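Microcin B17-processing protein McbD (Escherichia coli, PDB 6GRI) is the YcaO-family subunit of the McbBCD microcin synthetase, which processes the inactive McbA precursor into the active peptide antibiotic microcin B17. Local coordinates at the interface of chains B and A and the interface of chains C and A. Coordinates in Å, arbitrary orientation; residue numbers count along the deposited sequence, not the author numbering. Chains: chain A, Microcin B17-processing protein McbD; chain B, Microcin B17-processing protein McbB; chain C, Microcin B17-processing protein McbC.

Contact 1: the interface of chains B and A. Residues chain B 203; chain A 6-8, 10-14, 34-35.
An arginine-anchored socket in the N-terminal loop of McbD receives one side chain of McbB: B:Arg203 reaches between the loop A:Ser6 to A:Ala14 and the carboxylate of A:Asp34. Arginine suits the place because its flat cation offers N-H groups along several edges at once. Its side edge meets the acid in a two-point salt bridge, NE to A:Asp34 OD2 at 2.9 Å and NH2 to A:Asp34 OD1 at 2.8 Å. Both oxygens, approached on their syn side, lie close to the guanidinium plane, while the carboxylate is twisted 37° against it. A bend at chi3 (62°) swings the guanidinium away from the line of the aliphatic chain. B:Arg203 NH1 donates to A:Asn7 O at 3.0 Å, almost straight and in that carbonyl's plane. From NH1 to A:Ser10 O is 2.8 Å, with the donor 45° out of the carbonyl plane. The carbonyl oxygen of A:Trp12 sits over the centre of one guanidinium face, likely stabilising the cation. A:Trp12 N donates to A:Ser10 OG at 2.9 Å, which may brace the loop. The socket lies between strands 4-5 and 15-18 of McbD, with A:Asp34 just beyond strand 28-33; B:Arg203 follows helix 193-201 of McbB.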
# COMPACT_ATOMS: atom_id res chain seq x y z
N ARG B 203 16.47 -7.48 -33.85
CA ARG B 203 15.22 -8.20 -33.61
C ARG B 203 14.36 -8.38 -34.87
O ARG B 203 14.31 -7.51 -35.75
CB ARG B 203 14.40 -7.48 -32.53
CG ARG B 203 15.13 -7.34 -31.19
CD ARG B 203 14.51 -6.27 -30.32
NE ARG B 203 13.12 -6.57 -29.97
CZ ARG B 203 12.24 -5.71 -29.45
NH1 ARG B 203 12.58 -4.44 -29.20
NH2 ARG B 203 11.00 -6.11 -29.18
N SER A 6 9.28 -4.87 -23.12
CA SER A 6 10.07 -3.83 -23.81
C SER A 6 9.36 -3.41 -25.10
O SER A 6 8.80 -4.26 -25.82
CB SER A 6 11.48 -4.35 -24.12
OG SER A 6 12.10 -4.90 -22.96
N ASN A 7 9.39 -2.12 -25.42
CA ASN A 7 8.74 -1.61 -26.64
C ASN A 7 9.49 -2.02 -27.94
O ASN A 7 10.53 -2.70 -27.89
CB ASN A 7 8.49 -0.09 -26.55
CG ASN A 7 9.76 0.75 -26.62
OD1 ASN A 7 10.70 0.46 -27.37
ND2 ASN A 7 9.78 1.84 -25.85
N LEU A 8 8.93 -1.63 -29.08
CA LEU A 8 9.50 -1.94 -30.40
C LEU A 8 10.86 -1.26 -30.65
O LEU A 8 11.66 -1.77 -31.45
CB LEU A 8 8.50 -1.59 -31.51
N SER A 10 13.32 -1.06 -28.42
CA SER A 10 14.25 -1.56 -27.41
C SER A 10 15.28 -2.50 -28.00
O SER A 10 15.06 -3.09 -29.06
CB SER A 10 13.49 -2.28 -26.31
OG SER A 10 14.38 -2.73 -25.30
N ALA A 11 16.39 -2.65 -27.29
CA ALA A 11 17.36 -3.72 -27.56
C ALA A 11 16.92 -5.05 -26.96
O ALA A 11 17.48 -6.11 -27.29
CB ALA A 11 18.72 -3.34 -27.00
N TRP A 12 15.92 -5.00 -26.08
CA TRP A 12 15.52 -6.13 -25.26
C TRP A 12 14.22 -6.72 -25.76
O TRP A 12 13.37 -5.99 -26.30
CB TRP A 12 15.41 -5.65 -23.81
CG TRP A 12 16.72 -5.13 -23.34
CD1 TRP A 12 17.10 -3.83 -23.23
CD2 TRP A 12 17.85 -5.91 -22.97
NE1 TRP A 12 18.39 -3.75 -22.80
CE2 TRP A 12 18.88 -5.02 -22.63
CE3 TRP A 12 18.09 -7.29 -22.88
CZ2 TRP A 12 20.15 -5.45 -22.20
CZ3 TRP A 12 19.36 -7.72 -22.46
CH2 TRP A 12 20.36 -6.80 -22.13
N PRO A 13 14.05 -8.05 -25.58
CA PRO A 13 12.87 -8.71 -26.12
C PRO A 13 11.56 -8.19 -25.54
O PRO A 13 11.54 -7.61 -24.45
CB PRO A 13 13.08 -10.17 -25.73
CG PRO A 13 13.92 -10.10 -24.51
CD PRO A 13 14.85 -8.96 -24.74
N ALA A 14 10.48 -8.42 -26.27
CA ALA A 14 9.17 -7.93 -25.91
C ALA A 14 8.64 -8.48 -24.59
O ALA A 14 7.90 -7.78 -23.91
CB ALA A 14 8.18 -8.23 -27.04
N ASP A 34 10.01 -12.99 -28.42
CA ASP A 34 10.23 -11.82 -29.28
C ASP A 34 10.29 -12.14 -30.79
O ASP A 34 11.38 -12.20 -31.38
CB ASP A 34 11.50 -11.06 -28.87
CG ASP A 34 11.60 -9.69 -29.51
OD1 ASP A 34 10.63 -8.90 -29.39
OD2 ASP A 34 12.64 -9.38 -30.12
N TYR A 35 9.12 -12.34 -31.41
CA TYR A 35 9.00 -12.38 -32.88
C TYR A 35 9.89 -13.41 -33.61
O TYR A 35 10.94 -13.09 -34.17
CB TYR A 35 9.21 -10.97 -33.45
CG TYR A 35 8.35 -9.95 -32.71
CD1 TYR A 35 6.96 -10.05 -32.71
CD2 TYR A 35 8.94 -8.90 -31.98
CE1 TYR A 35 6.17 -9.14 -32.03
CE2 TYR A 35 8.15 -7.99 -31.29
CZ TYR A 35 6.77 -8.11 -31.31
OH TYR A 35 5.97 -7.21 -30.64

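Contact 2: the interface of chains B and A. Residues chain B 199, 283, 285; chain A 12, 59, 62, 346-347.
Hydrogen bonding between McbB and McbD runs here from the indole of A:Trp12 to the backbone of B:Pro283. The ring nitrogen NE1 donates to B:Pro283 O at 3.2 Å, and the oxygen lies in the indole plane. Tryptophan serves twice, since its N-H caps a carbonyl at the end of strand 279-283 while the rest of the ring offers apolar surface.

Apolar packing centres on B:Ile285, which suits the spot because its short CG2 and longer CG1-CD1 branches can fill two directions. CG1 lies between the backbone N and the carbonyl carbon (chi1 57°), and carries CD1 to A:Trp12 CH2, 3.8 Å away at the benzene end of the indole. CD1 also meets the in-plane edge of the A:Arg62 guanidinium, 3.9 Å from NH2. CG2 faces strand 339-347 of McbD, 3.8 Å from A:Arg346 O and 4.0 Å from A:Val347 CG2; the isoleucine and valine side chains lie side by side, pointing the same way. A:Phe59, on helix 47-66, lies more distantly beyond CD1. B:Pro283 CD sits off the indole plane, at the rim by NE1.

Two guanidinium groups, presumably both charged, also meet. A:Arg62, from helix 47-66, and B:Arg199, from helix 193-201, bring them together with planes 21° apart. Their repulsion presumably needs compensation from nearby groups. B:Arg199 NH1 sits over one face of the A:Arg62 guanidinium, toward its rim, 3.3 Å from A:Arg62 CZ.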
# COMPACT_ATOMS: atom_id res chain seq x y z
N ARG B 199 21.60 -3.37 -31.94
CA ARG B 199 20.89 -4.24 -31.00
C ARG B 199 19.38 -4.09 -31.11
O ARG B 199 18.63 -5.06 -30.91
CB ARG B 199 21.35 -4.03 -29.56
CG ARG B 199 22.76 -4.55 -29.31
CD ARG B 199 22.99 -5.18 -27.95
NE ARG B 199 24.13 -6.11 -27.96
CZ ARG B 199 24.11 -7.38 -28.37
NH1 ARG B 199 23.00 -7.94 -28.87
NH2 ARG B 199 25.21 -8.10 -28.30
N PRO B 283 19.48 -1.15 -19.73
CA PRO B 283 20.94 -1.33 -19.79
C PRO B 283 21.49 -1.40 -21.23
O PRO B 283 20.74 -1.72 -22.16
CB PRO B 283 21.16 -2.69 -19.10
CG PRO B 283 19.81 -3.17 -18.65
CD PRO B 283 18.81 -2.43 -19.47
N ILE B 285 24.77 -2.79 -23.81
CA ILE B 285 25.87 -3.73 -24.04
C ILE B 285 26.36 -3.52 -25.46
O ILE B 285 25.57 -3.14 -26.32
CB ILE B 285 25.43 -5.20 -23.83
CG1 ILE B 285 24.25 -5.56 -24.74
CG2 ILE B 285 25.06 -5.43 -22.36
CD1 ILE B 285 23.49 -6.80 -24.33
N TRP A 12 15.92 -5.00 -26.08
CA TRP A 12 15.52 -6.13 -25.26
C TRP A 12 14.22 -6.72 -25.76
O TRP A 12 13.37 -5.99 -26.30
CB TRP A 12 15.41 -5.65 -23.81
CG TRP A 12 16.72 -5.13 -23.34
CD1 TRP A 12 17.10 -3.83 -23.23
CD2 TRP A 12 17.85 -5.91 -22.97
NE1 TRP A 12 18.39 -3.75 -22.80
CE2 TRP A 12 18.88 -5.02 -22.63
CE3 TRP A 12 18.09 -7.29 -22.88
CZ2 TRP A 12 20.15 -5.45 -22.20
CZ3 TRP A 12 19.36 -7.72 -22.46
CH2 TRP A 12 20.36 -6.80 -22.13
N PHE A 59 20.04 -15.39 -24.93
CA PHE A 59 21.38 -14.86 -25.25
C PHE A 59 22.14 -15.78 -26.23
O PHE A 59 22.76 -15.30 -27.18
CB PHE A 59 22.21 -14.63 -23.97
CG PHE A 59 22.12 -13.23 -23.41
CD1 PHE A 59 22.93 -12.22 -23.91
CD2 PHE A 59 21.26 -12.93 -22.37
CE1 PHE A 59 22.88 -10.94 -23.39
CE2 PHE A 59 21.19 -11.65 -21.84
CZ PHE A 59 22.00 -10.65 -22.36
N ARG A 62 20.54 -15.56 -29.80
CA ARG A 62 20.83 -14.25 -30.37
C ARG A 62 22.23 -14.20 -30.97
O ARG A 62 22.41 -13.71 -32.09
CB ARG A 62 20.71 -13.17 -29.30
CG ARG A 62 19.38 -12.45 -29.28
CD ARG A 62 19.57 -11.02 -28.80
NE ARG A 62 20.69 -10.91 -27.87
CZ ARG A 62 20.94 -9.84 -27.12
NH1 ARG A 62 20.16 -8.77 -27.18
NH2 ARG A 62 21.99 -9.86 -26.32
N ARG A 346 30.98 -7.48 -22.79
CA ARG A 346 30.97 -6.84 -21.49
C ARG A 346 29.53 -6.58 -21.06
O ARG A 346 28.74 -6.02 -21.83
CB ARG A 346 31.77 -5.54 -21.55
CG ARG A 346 31.95 -4.87 -20.20
CD ARG A 346 32.51 -3.47 -20.37
NE ARG A 346 32.61 -2.78 -19.09
CZ ARG A 346 33.01 -1.52 -18.94
NH1 ARG A 346 33.34 -0.77 -19.99
NH2 ARG A 346 33.06 -1.00 -17.72
N VAL A 347 29.18 -7.00 -19.85
CA VAL A 347 27.90 -6.66 -19.23
C VAL A 347 28.20 -6.07 -17.86
O VAL A 347 28.62 -6.79 -16.96
CB VAL A 347 26.98 -7.88 -19.10
CG1 VAL A 347 25.66 -7.47 -18.45
CG2 VAL A 347 26.73 -8.50 -20.46

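Contact 3: the interface of chains C and A. Residues chain C 248-250, 254; chain A 21-25.
C:Asp250 N donates to A:Leu22 O at 3.0 Å, and this bond opens a short antiparallel bridge between McbC and McbD. Its counterpart runs the other way, from A:Arg24 N to C:Asn248 O at 3.1 Å. Together they pair C:Leu249 with A:Asn23 as in a beta-sheet, so pairing here may depend more on backbone shape than on side chains. C:Asn248 has a left-handed backbone conformation (phi 53°), which asparagine tolerates well.

Side chains reinforce the bridge at both ends. C:Asp250 has CG anti to its backbone N (chi1 -159°), which directs the carboxylate toward A:Lys21; NZ lies 3.3 Å from C:Asp250 OD2 in a loose, modestly defined salt bridge. Lysine suits this place because its long, flexible chain lets the amine lie beside the acid.

At the opposite end, the aliphatic part of A:Arg24, extended from CG to NE, lies along the McbC backbone, with CD 3.9 Å from C:Asn248 CA. Arginine thus supplies a methylene arm, while its guanidinium lies near the C:Asn248 amide without bonding to it. The amide of A:Asn25 makes a weak bond, ND2 to C:Asn248 OD1. More firmly, A:Asn25 N donates to A:Asn23 OD1 at 2.7 Å, an Asx-type link that may steady the turn following the bridge. C:Val254 CG1 packs near the backbone of A:Leu22. By joining two loops through their main chains, the site docks McbC, a nitroreductase-family subunit, onto McbD within the synthetase.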
# COMPACT_ATOMS: atom_id res chain seq x y z
N ASN C 248 -0.12 -28.56 -1.01
CA ASN C 248 0.87 -28.43 -2.08
C ASN C 248 0.54 -27.32 -3.06
O ASN C 248 0.66 -27.49 -4.28
CB ASN C 248 1.04 -29.76 -2.85
CG ASN C 248 1.52 -30.89 -1.99
OD1 ASN C 248 2.53 -30.77 -1.29
ND2 ASN C 248 0.83 -32.02 -2.05
N LEU C 249 0.12 -26.18 -2.54
CA LEU C 249 -0.11 -25.00 -3.36
C LEU C 249 1.10 -24.08 -3.33
O LEU C 249 1.75 -23.92 -2.30
CB LEU C 249 -1.36 -24.27 -2.88
CG LEU C 249 -2.63 -25.12 -2.86
CD1 LEU C 249 -3.80 -24.27 -2.39
CD2 LEU C 249 -2.91 -25.73 -4.22
N ASP C 250 1.43 -23.51 -4.49
CA ASP C 250 2.45 -22.49 -4.60
C ASP C 250 1.78 -21.15 -4.31
O ASP C 250 0.92 -20.69 -5.05
CB ASP C 250 3.04 -22.49 -6.01
CG ASP C 250 4.39 -21.83 -6.07
OD1 ASP C 250 4.68 -20.88 -5.30
OD2 ASP C 250 5.20 -22.27 -6.90
N VAL C 254 -1.31 -18.93 -6.12
CA VAL C 254 -2.65 -19.27 -5.64
C VAL C 254 -2.74 -19.28 -4.11
O VAL C 254 -1.81 -19.66 -3.43
CB VAL C 254 -3.08 -20.65 -6.22
CG1 VAL C 254 -2.09 -21.75 -5.85
CG2 VAL C 254 -4.47 -21.04 -5.74
N LYS A 21 1.93 -21.41 -11.50
CA LYS A 21 1.51 -22.81 -11.40
C LYS A 21 0.81 -23.13 -10.07
O LYS A 21 1.21 -22.62 -9.03
CB LYS A 21 2.73 -23.72 -11.57
CG LYS A 21 3.91 -23.34 -10.68
CD LYS A 21 4.83 -24.53 -10.45
CE LYS A 21 5.61 -24.40 -9.15
NZ LYS A 21 6.90 -23.67 -9.33
N LEU A 22 -0.23 -23.96 -10.10
CA LEU A 22 -0.90 -24.35 -8.86
C LEU A 22 -0.00 -25.18 -7.94
O LEU A 22 0.13 -24.89 -6.76
CB LEU A 22 -2.18 -25.13 -9.15
CG LEU A 22 -3.26 -24.51 -10.02
CD1 LEU A 22 -4.55 -25.32 -9.91
CD2 LEU A 22 -3.51 -23.06 -9.65
N ASN A 23 0.61 -26.22 -8.50
CA ASN A 23 1.33 -27.25 -7.75
C ASN A 23 2.71 -26.75 -7.37
O ASN A 23 3.52 -26.49 -8.25
CB ASN A 23 1.43 -28.50 -8.64
CG ASN A 23 2.16 -29.67 -7.98
OD1 ASN A 23 2.79 -29.55 -6.93
ND2 ASN A 23 2.07 -30.83 -8.64
N ARG A 24 2.99 -26.64 -6.08
CA ARG A 24 4.30 -26.15 -5.66
C ARG A 24 5.45 -27.10 -6.03
O ARG A 24 6.58 -26.64 -6.17
CB ARG A 24 4.33 -25.83 -4.16
CG ARG A 24 4.36 -27.04 -3.24
CD ARG A 24 4.31 -26.62 -1.78
NE ARG A 24 4.72 -27.73 -0.91
CZ ARG A 24 5.98 -28.14 -0.72
NH1 ARG A 24 7.01 -27.56 -1.34
NH2 ARG A 24 6.21 -29.15 0.11
N ASN A 25 5.16 -28.39 -6.19
CA ASN A 25 6.16 -29.40 -6.55
C ASN A 25 6.38 -29.58 -8.04
O ASN A 25 7.22 -30.40 -8.42
CB ASN A 25 5.78 -30.77 -5.96
CG ASN A 25 5.76 -30.76 -4.45
OD1 ASN A 25 6.75 -30.40 -3.82
ND2 ASN A 25 4.64 -31.15 -3.87

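Contact 1 and contact 2 belong to the McbB-McbD interface; their C-alpha centres are about 12 Å apart and they share A:Trp12, whose backbone carbonyl serves the first and whose indole serves the second. Helix 193-201 of McbB also joins them, contributing to contact 2 and leading into the arginine of contact 1. Contact 3, with McbC, lies about 31 Å from contact 1 and about 33 Å from contact 2, measured between the same centres. The N-terminal region of McbD contributes to all three, so it touches both partner proteins and may help hold the McbBCD complex together.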